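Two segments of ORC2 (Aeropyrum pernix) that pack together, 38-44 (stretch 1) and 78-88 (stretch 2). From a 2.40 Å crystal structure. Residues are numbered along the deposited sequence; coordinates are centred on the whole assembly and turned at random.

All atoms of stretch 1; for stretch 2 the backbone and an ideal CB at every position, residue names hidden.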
# COMPACT_ATOMS: atom_id res chain seq x y z
N TYR A 38 14.51 -15.11 -1.22
CA TYR A 38 15.15 -15.23 0.09
C TYR A 38 15.70 -16.62 0.31
O TYR A 38 16.90 -16.75 0.55
CB TYR A 38 14.21 -14.82 1.20
CG TYR A 38 13.79 -13.37 1.12
CD1 TYR A 38 12.48 -13.04 0.78
CD2 TYR A 38 14.71 -12.33 1.36
CE1 TYR A 38 12.07 -11.69 0.68
CE2 TYR A 38 14.31 -10.98 1.27
CZ TYR A 38 13.00 -10.68 0.94
OH TYR A 38 12.60 -9.40 0.88
N LEU A 39 14.84 -17.65 0.21
CA LEU A 39 15.22 -19.05 0.42
C LEU A 39 16.39 -19.55 -0.44
O LEU A 39 17.27 -20.24 0.07
CB LEU A 39 14.02 -19.96 0.17
CG LEU A 39 13.07 -20.46 1.27
CD1 LEU A 39 13.42 -20.01 2.68
CD2 LEU A 39 11.65 -20.15 0.92
N ASN A 40 16.40 -19.22 -1.73
CA ASN A 40 17.52 -19.55 -2.62
C ASN A 40 18.90 -19.19 -2.05
O ASN A 40 19.82 -19.99 -2.13
CB ASN A 40 17.39 -18.81 -3.98
CG ASN A 40 16.34 -19.39 -4.87
OD1 ASN A 40 15.98 -18.77 -5.87
ND2 ASN A 40 15.83 -20.57 -4.53
N ARG A 41 19.03 -17.96 -1.56
CA ARG A 41 20.25 -17.49 -0.88
C ARG A 41 20.45 -18.30 0.41
O ARG A 41 21.55 -18.75 0.70
CB ARG A 41 20.13 -15.99 -0.61
CG ARG A 41 21.33 -15.36 0.06
CD ARG A 41 22.24 -14.48 -0.82
NE ARG A 41 21.61 -13.85 -1.96
CZ ARG A 41 22.20 -13.32 -3.02
NH1 ARG A 41 21.41 -12.76 -3.92
NH2 ARG A 41 23.53 -13.36 -3.22
N LEU A 42 19.38 -18.53 1.17
CA LEU A 42 19.52 -19.11 2.49
C LEU A 42 19.76 -20.62 2.46
O LEU A 42 20.55 -21.12 3.21
CB LEU A 42 18.28 -18.77 3.30
CG LEU A 42 18.20 -18.67 4.82
CD1 LEU A 42 17.10 -19.63 5.26
CD2 LEU A 42 19.52 -18.87 5.54
N LEU A 43 19.03 -21.32 1.61
CA LEU A 43 19.11 -22.78 1.54
C LEU A 43 20.37 -23.25 0.77
O LEU A 43 20.69 -24.42 0.78
CB LEU A 43 17.86 -23.34 0.88
CG LEU A 43 16.77 -23.88 1.79
CD1 LEU A 43 16.72 -23.27 3.21
CD2 LEU A 43 15.45 -23.72 1.09
N SER A 44 21.08 -22.31 0.14
CA SER A 44 22.36 -22.60 -0.49
C SER A 44 23.58 -22.16 0.35
O SER A 44 24.68 -22.03 -0.20
CB SER A 44 22.42 -21.91 -1.84
OG SER A 44 22.96 -20.61 -1.72
N UNK A 78 8.61 -20.74 7.79
CA UNK A 78 8.23 -22.16 7.79
C UNK A 78 9.19 -23.02 6.96
O UNK A 78 9.65 -24.07 7.44
CB UNK A 78 6.81 -22.32 7.25
N UNK A 79 9.50 -22.58 5.73
CA UNK A 79 10.35 -23.37 4.83
C UNK A 79 11.79 -23.52 5.39
O UNK A 79 12.42 -24.58 5.23
CB UNK A 79 10.39 -22.71 3.45
N UNK A 80 12.28 -22.49 6.06
CA UNK A 80 13.64 -22.55 6.56
C UNK A 80 13.72 -23.49 7.78
O UNK A 80 14.74 -24.15 7.99
CB UNK A 80 14.13 -21.15 6.92
N UNK A 81 12.63 -23.56 8.54
CA UNK A 81 12.57 -24.47 9.66
C UNK A 81 12.56 -25.94 9.25
O UNK A 81 13.13 -26.76 9.95
CB UNK A 81 11.33 -24.16 10.50
N UNK A 82 11.93 -26.29 8.13
CA UNK A 82 12.01 -27.67 7.62
C UNK A 82 13.47 -28.13 7.46
O UNK A 82 13.78 -29.29 7.63
CB UNK A 82 11.28 -27.78 6.28
N UNK A 83 14.35 -27.19 7.12
CA UNK A 83 15.79 -27.44 7.03
C UNK A 83 16.53 -27.10 8.35
O UNK A 83 17.77 -27.09 8.41
CB UNK A 83 16.38 -26.62 5.88
N UNK A 84 15.76 -26.80 9.39
CA UNK A 84 16.28 -26.55 10.71
C UNK A 84 17.00 -25.24 10.97
O UNK A 84 17.73 -25.16 11.96
CB UNK A 84 17.24 -27.69 11.06
N UNK A 85 16.79 -24.21 10.14
CA UNK A 85 17.60 -22.99 10.16
C UNK A 85 17.40 -21.87 11.26
O UNK A 85 18.42 -21.40 11.88
CB UNK A 85 17.38 -22.33 8.80
N UNK A 86 16.12 -21.48 11.47
CA UNK A 86 15.64 -20.36 12.33
C UNK A 86 15.66 -18.92 11.75
O UNK A 86 16.66 -18.20 11.85
CB UNK A 86 16.49 -20.35 13.60
N UNK A 87 14.54 -18.49 11.17
CA UNK A 87 14.46 -17.11 10.77
C UNK A 87 13.38 -16.39 11.57
O UNK A 87 12.23 -16.84 11.64
CB UNK A 87 14.19 -17.00 9.27
N UNK A 88 13.80 -15.31 12.20
CA UNK A 88 12.92 -14.44 12.92
C UNK A 88 12.41 -13.37 11.99
O UNK A 88 13.02 -13.05 10.99
CB UNK A 88 13.62 -13.83 14.13

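Stretch 1 offers stretch 2 a greasy surface made by Leu39, Leu42 and Leu43, with no charge among these side chains, so the positions facing it should be filled mainly by carbon. The two helices run at 21° to each other, their axes 10.9 Å apart at closest approach.

Position 78 has nothing of stretch 1 within reach of its ideal CB, and almost any helix-compatible residue would serve; it is Glu78, whose side chain makes no contact here.

Position 79 is different. Its CA-to-CB bond points toward stretch 1, and the ideal CB already lies 3.8 Å from CD2 of Leu39. A methyl group fills that distance, while a longer apolar chain would have to turn aside from the leucine. The residue is Ala79, whose CB sits 3.9 Å from Leu39 CD2.

At position 80 the bond points sideways, yet the ideal CB is 3.7 Å from Leu42 CD1 and 4.4 Å from Leu39 CD1. Again a small apolar residue suits best. Ala80 packs its CB 3.7 Å from Leu42 CD1, and its backbone comes 7.2 Å from Leu39, CA to CA.

Positions 81 and 82 find no stretch 1 atom near their ideal CB atoms, so the contact sets no preference; they are Ala81 and Lys82.

Position 83 points toward stretch 1, its ideal CB 4.3 Å from Leu43 CD1. An apolar residue would fit, as would a polar one with aliphatic carbons to lay against the leucine. Glu83 does the latter: its CG lies 3.9 Å from Leu43 CD1.

Position 84 has phi 74° and psi 20°, a left-handed conformation that favours glycine, with Asn or Asp as possible alternatives. Gly84 takes it, and its N donates a hydrogen bond to Ala81 O (2.7 Å) as the chain leaves the helix.

Position 85 points toward stretch 1, but its ideal CB remains 4.5 Å from Leu42 CD1, leaving room for a longer apolar chain such as Leu, Ile or Met. Leu85, with chi1 m and chi2 t, brings CD1 to 3.7 Å from Leu42 CD1 and to 3.8 Å from Leu43 CD1, so one methyl touches both leucines.

Position 86 points away, leaving its choice free of stretch 1; it is Thr86.

Position 87, in a strand, points toward stretch 1 with no atom of it within 5.5 Å of the ideal CB. Val, Ile or Leu could reach across; Val87 does so modestly, CG1 lying 4.2 Å from Leu42 CD1.

Position 88 is out of reach and belongs to Lys88.

Stretch 2, residues 78-88: EAAAKEGLTVK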
# COMPACT_ATOMS: atom_id res chain seq x y z
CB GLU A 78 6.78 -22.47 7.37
CG GLU A 78 5.82 -21.31 7.18
CD GLU A 78 4.38 -21.75 6.78
OE1 GLU A 78 4.18 -22.96 6.49
OE2 GLU A 78 3.46 -20.86 6.74
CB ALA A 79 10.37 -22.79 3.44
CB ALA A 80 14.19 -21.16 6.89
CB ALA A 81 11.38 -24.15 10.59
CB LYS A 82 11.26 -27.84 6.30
CG LYS A 82 9.75 -28.06 6.47
CD LYS A 82 8.97 -27.40 5.33
CE LYS A 82 8.28 -28.42 4.43
NZ LYS A 82 6.78 -28.32 4.51
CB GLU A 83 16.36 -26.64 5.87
CG GLU A 83 15.59 -26.79 4.55
CD GLU A 83 15.76 -28.17 3.91
OE1 GLU A 83 14.87 -28.58 3.11
OE2 GLU A 83 16.77 -28.85 4.22
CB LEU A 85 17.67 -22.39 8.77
CG LEU A 85 18.69 -23.18 7.93
CD1 LEU A 85 18.68 -22.78 6.48
CD2 LEU A 85 20.09 -23.02 8.48
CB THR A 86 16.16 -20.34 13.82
OG1 THR A 86 16.12 -21.65 14.40
CG2 THR A 86 15.16 -19.56 14.74
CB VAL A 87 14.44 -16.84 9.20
CG1 VAL A 87 14.72 -18.09 8.37
CG2 VAL A 87 13.21 -16.10 8.72
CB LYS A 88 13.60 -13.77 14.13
CG LYS A 88 15.02 -14.27 14.48
CD LYS A 88 15.09 -14.84 15.91
CE LYS A 88 14.90 -13.76 17.04
NZ LYS A 88 13.96 -14.29 18.17
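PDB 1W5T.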